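Local structure of integrase (Enterobacteria phage lambda, 1AE9) at residues 54-65 with 171-179. The protein catalyses, through this catalytic domain, the site-specific recombination that integrates the phage into the host genome and, with excisionase, that which excises the prophage. Residues are numbered along the deposited sequence; the frame is centred on the assembly and turned at random.
Sequences YVEQSKTGVKIA and GREWDKIEI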
loop_
_atom_site.group_PDB
_atom_site.type_symbol
_atom_site.label_atom_id
_atom_site.label_comp_id
_atom_site.label_asym_id
_atom_site.label_seq_id
_atom_site.Cartn_x
_atom_site.Cartn_y
_atom_site.Cartn_z
ATOM N N TYR A 54 4.166 16.680 19.474
ATOM C CA TYR A 54 3.119 15.816 20.016
ATOM C C TYR A 54 2.808 14.678 19.065
ATOM O O TYR A 54 2.490 14.905 17.904
ATOM C CB TYR A 54 1.856 16.636 20.314
ATOM C CG TYR A 54 2.026 17.547 21.507
ATOM C CD1 TYR A 54 2.737 18.738 21.402
ATOM C CD2 TYR A 54 1.537 17.180 22.756
ATOM C CE1 TYR A 54 2.968 19.537 22.513
ATOM C CE2 TYR A 54 1.760 17.971 23.873
ATOM C CZ TYR A 54 2.478 19.146 23.746
ATOM O OH TYR A 54 2.718 19.914 24.859
ATOM N N VAL A 55 2.879 13.456 19.574
ATOM C CA VAL A 55 2.635 12.279 18.763
ATOM C C VAL A 55 1.658 11.301 19.396
ATOM O O VAL A 55 1.834 10.894 20.552
ATOM C CB VAL A 55 3.973 11.505 18.511
ATOM C CG1 VAL A 55 3.712 10.162 17.834
ATOM C CG2 VAL A 55 4.928 12.350 17.671
ATOM N N GLU A 56 0.594 10.974 18.670
ATOM C CA GLU A 56 -0.327 9.953 19.143
ATOM C C GLU A 56 -0.064 8.795 18.202
ATOM O O GLU A 56 -0.348 8.876 17.004
ATOM C CB GLU A 56 -1.797 10.337 19.051
ATOM C CG GLU A 56 -2.650 9.141 19.483
ATOM C CD GLU A 56 -4.135 9.409 19.533
ATOM O OE1 GLU A 56 -4.548 10.581 19.466
ATOM O OE2 GLU A 56 -4.894 8.426 19.649
ATOM N N GLN A 57 0.515 7.732 18.727
ATOM C CA GLN A 57 0.837 6.586 17.910
ATOM C C GLN A 57 -0.428 5.970 17.338
ATOM O O GLN A 57 -1.359 5.625 18.072
ATOM C CB GLN A 57 1.655 5.593 18.724
ATOM C CG GLN A 57 2.914 6.247 19.321
ATOM C CD GLN A 57 3.834 5.254 19.982
ATOM O OE1 GLN A 57 3.424 4.144 20.325
ATOM N NE2 GLN A 57 5.094 5.632 20.140
ATOM N N SER A 58 -0.444 5.847 16.012
ATOM C CA SER A 58 -1.571 5.312 15.257
ATOM C C SER A 58 -2.003 3.916 15.685
ATOM O O SER A 58 -3.195 3.638 15.824
ATOM C CB SER A 58 -1.238 5.303 13.755
ATOM O OG SER A 58 -0.983 6.613 13.264
ATOM N N LYS A 59 -1.029 3.046 15.902
ATOM C CA LYS A 59 -1.303 1.671 16.276
ATOM C C LYS A 59 -1.725 1.458 17.737
ATOM O O LYS A 59 -2.731 0.806 18.014
ATOM C CB LYS A 59 -0.075 0.818 15.947
ATOM C CG LYS A 59 -0.206 -0.666 16.268
ATOM C CD LYS A 59 1.143 -1.383 16.118
ATOM C CE LYS A 59 1.063 -2.853 16.541
ATOM N NZ LYS A 59 0.735 -3.024 17.995
ATOM N N THR A 60 -0.977 2.052 18.658
ATOM C CA THR A 60 -1.211 1.873 20.088
ATOM C C THR A 60 -2.061 2.909 20.809
ATOM O O THR A 60 -2.597 2.621 21.881
ATOM C CB THR A 60 0.129 1.810 20.824
ATOM O OG1 THR A 60 0.792 3.078 20.685
ATOM C CG2 THR A 60 1.002 0.716 20.232
ATOM N N GLY A 61 -2.133 4.122 20.264
ATOM C CA GLY A 61 -2.899 5.172 20.903
ATOM C C GLY A 61 -2.091 5.892 21.973
ATOM O O GLY A 61 -2.606 6.794 22.636
ATOM N N VAL A 62 -0.826 5.506 22.140
ATOM C CA VAL A 62 0.050 6.133 23.133
ATOM C C VAL A 62 0.322 7.576 22.724
ATOM O O VAL A 62 0.692 7.840 21.584
ATOM C CB VAL A 62 1.382 5.353 23.273
ATOM C CG1 VAL A 62 2.372 6.095 24.175
ATOM C CG2 VAL A 62 1.105 3.978 23.828
ATOM N N LYS A 63 0.106 8.503 23.650
ATOM C CA LYS A 63 0.308 9.930 23.398
ATOM C C LYS A 63 1.539 10.474 24.129
ATOM O O LYS A 63 1.557 10.534 25.360
ATOM C CB LYS A 63 -0.940 10.714 23.821
ATOM C CG LYS A 63 -2.106 10.565 22.868
ATOM C CD LYS A 63 -3.358 11.256 23.376
ATOM C CE LYS A 63 -3.943 10.511 24.555
ATOM N NZ LYS A 63 -4.192 9.079 24.223
ATOM N N ILE A 64 2.543 10.913 23.371
ATOM C CA ILE A 64 3.774 11.435 23.962
ATOM C C ILE A 64 4.157 12.802 23.420
ATOM O O ILE A 64 3.813 13.155 22.292
ATOM C CB ILE A 64 4.966 10.467 23.730
ATOM C CG1 ILE A 64 5.203 10.254 22.234
ATOM C CG2 ILE A 64 4.699 9.124 24.388
ATOM C CD1 ILE A 64 6.365 9.334 21.934
ATOM N N ALA A 65 4.847 13.585 24.242
ATOM C CA ALA A 65 5.310 14.909 23.843
ATOM C C ALA A 65 6.834 14.803 23.788
ATOM O O ALA A 65 7.486 14.626 24.824
ATOM C CB ALA A 65 4.872 15.959 24.868
ATOM N N GLY A 171 -8.593 17.867 27.317
ATOM C CA GLY A 171 -9.195 16.552 27.423
ATOM C C GLY A 171 -8.193 15.412 27.468
ATOM O O GLY A 171 -8.153 14.654 28.437
ATOM N N ARG A 172 -7.377 15.295 26.422
ATOM C CA ARG A 172 -6.382 14.226 26.319
ATOM C C ARG A 172 -5.140 14.428 27.183
ATOM O O ARG A 172 -4.641 15.546 27.323
ATOM C CB ARG A 172 -5.954 14.047 24.863
ATOM C CG ARG A 172 -7.079 13.677 23.917
ATOM C CD ARG A 172 -6.574 13.642 22.489
ATOM N NE ARG A 172 -6.031 14.932 22.067
ATOM C CZ ARG A 172 -6.569 15.699 21.120
ATOM N NH1 ARG A 172 -7.672 15.315 20.482
ATOM N NH2 ARG A 172 -6.004 16.859 20.810
ATOM N N GLU A 173 -4.635 13.331 27.737
ATOM C CA GLU A 173 -3.449 13.372 28.576
ATOM C C GLU A 173 -2.218 12.916 27.796
ATOM O O GLU A 173 -2.231 11.861 27.155
ATOM C CB GLU A 173 -3.639 12.497 29.815
ATOM C CG GLU A 173 -2.447 12.534 30.763
ATOM C CD GLU A 173 -2.743 11.921 32.121
ATOM O OE1 GLU A 173 -2.808 10.674 32.214
ATOM O OE2 GLU A 173 -2.899 12.690 33.097
ATOM N N TRP A 174 -1.158 13.715 27.861
ATOM C CA TRP A 174 0.086 13.415 27.166
ATOM C C TRP A 174 1.245 13.110 28.111
ATOM O O TRP A 174 1.394 13.734 29.166
ATOM C CB TRP A 174 0.476 14.587 26.261
ATOM C CG TRP A 174 -0.515 14.865 25.183
ATOM C CD1 TRP A 174 -1.705 15.520 25.311
ATOM C CD2 TRP A 174 -0.411 14.486 23.810
ATOM N NE1 TRP A 174 -2.351 15.569 24.103
ATOM C CE2 TRP A 174 -1.580 14.942 23.162
ATOM C CE3 TRP A 174 0.555 13.803 23.062
ATOM C CZ2 TRP A 174 -1.809 14.737 21.797
ATOM C CZ3 TRP A 174 0.327 13.599 21.708
ATOM C CH2 TRP A 174 -0.846 14.065 21.090
ATOM N N ASP A 175 2.067 12.146 27.719
ATOM C CA ASP A 175 3.239 11.748 28.487
ATOM C C ASP A 175 4.407 12.632 28.001
ATOM O O ASP A 175 4.804 12.567 26.836
ATOM C CB ASP A 175 3.510 10.257 28.231
ATOM C CG ASP A 175 4.649 9.699 29.067
ATOM O OD1 ASP A 175 4.709 9.988 30.280
ATOM O OD2 ASP A 175 5.476 8.942 28.510
ATOM N N LYS A 176 4.898 13.506 28.876
ATOM C CA LYS A 176 6.002 14.420 28.550
ATOM C C LYS A 176 7.342 13.678 28.637
ATOM O O LYS A 176 7.621 13.029 29.648
ATOM C CB LYS A 176 6.017 15.583 29.548
ATOM C CG LYS A 176 6.669 16.880 29.067
ATOM C CD LYS A 176 5.628 17.818 28.441
ATOM C CE LYS A 176 6.065 19.285 28.507
ATOM N NZ LYS A 176 5.018 20.210 27.976
ATOM N N ILE A 177 8.148 13.736 27.579
ATOM C CA ILE A 177 9.453 13.071 27.585
ATOM C C ILE A 177 10.470 14.057 28.161
ATOM O O ILE A 177 10.496 15.236 27.786
ATOM C CB ILE A 177 9.898 12.615 26.163
ATOM C CG1 ILE A 177 8.865 11.664 25.551
ATOM C CG2 ILE A 177 11.244 11.902 26.232
ATOM C CD1 ILE A 177 8.698 10.348 26.301
ATOM N N GLU A 178 11.281 13.571 29.097
ATOM C CA GLU A 178 12.281 14.405 29.756
ATOM C C GLU A 178 13.717 13.970 29.492
ATOM O O GLU A 178 13.965 12.821 29.121
ATOM C CB GLU A 178 12.030 14.432 31.265
ATOM C CG GLU A 178 10.649 14.927 31.645
ATOM C CD GLU A 178 10.537 15.292 33.115
ATOM O OE1 GLU A 178 10.277 14.391 33.946
ATOM O OE2 GLU A 178 10.704 16.491 33.431
ATOM N N ILE A 179 14.642 14.880 29.809
ATOM C CA ILE A 179 16.095 14.723 29.645
ATOM C C ILE A 179 16.504 14.326 28.230
ATOM O O ILE A 179 17.424 13.493 28.072
ATOM C CB ILE A 179 16.787 13.815 30.762
ATOM C CG1 ILE A 179 16.191 12.400 30.821
ATOM C CG2 ILE A 179 16.718 14.510 32.125
ATOM C CD1 ILE A 179 16.824 11.489 31.863
ATOM O OXT ILE A 179 15.920 14.910 27.286
#
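Three backbone hydrogen bonds join Lys-63 and Ala-65 to Asp-175 and Ile-177, on and just beyond strand 173-176, in parallel register. Asp-175 N donates almost straight to Lys-63 O (2.9 Å, 172° at the hydrogen), Ala-65 N to Asp-175 O (2.8 Å), and Ile-177 N to Ala-65 O (3.0 Å). The side chains of Ile-64 and Asp-175 lie on one face of the sheet, those of Ala-65 and Lys-176 on the other.

Aromatic packing centres on Trp-174, whose ring is held between two side chains. Tyr-54 presents its edge to one face in a T-shaped pair with the planes at 85°, CD2 lying 3.5 Å from Trp-174 CD2, while its CB makes a CH-pi contact with the six-membered ring. CB of Lys-63 makes a second CH-pi contact on the opposite face, 3.8 Å from the centroid of that ring. Trp-174 CG sits beside its own backbone N (chi1 -62°), which carries the indole over strand 63-65 to the backbone of Val-55, and Ile-64 O lies at its edge.

Strand 173-176 lies between strand 63-67 of the hairpin that carries Lys-59, a predicted active-site residue, and the short edge strand 167-168 in the mixed sheet of this tyrosine recombinase catalytic domain. Phe-166, at the position of the nucleophilic tyrosine, precedes strand 167-168, and Glu-173 touches it.

The Lys-63 chain, bent at chi3 and chi4, passes Arg-172 CB and brings NZ back to Gly-61 O in a weak hydrogen bond. CD of Lys-176 packs on Ala-65 CB at 4.1 Å, and Ile-177 rests its CG1 against Ala-65 O while also touching Phe-150 and His-153 of helix 148-155.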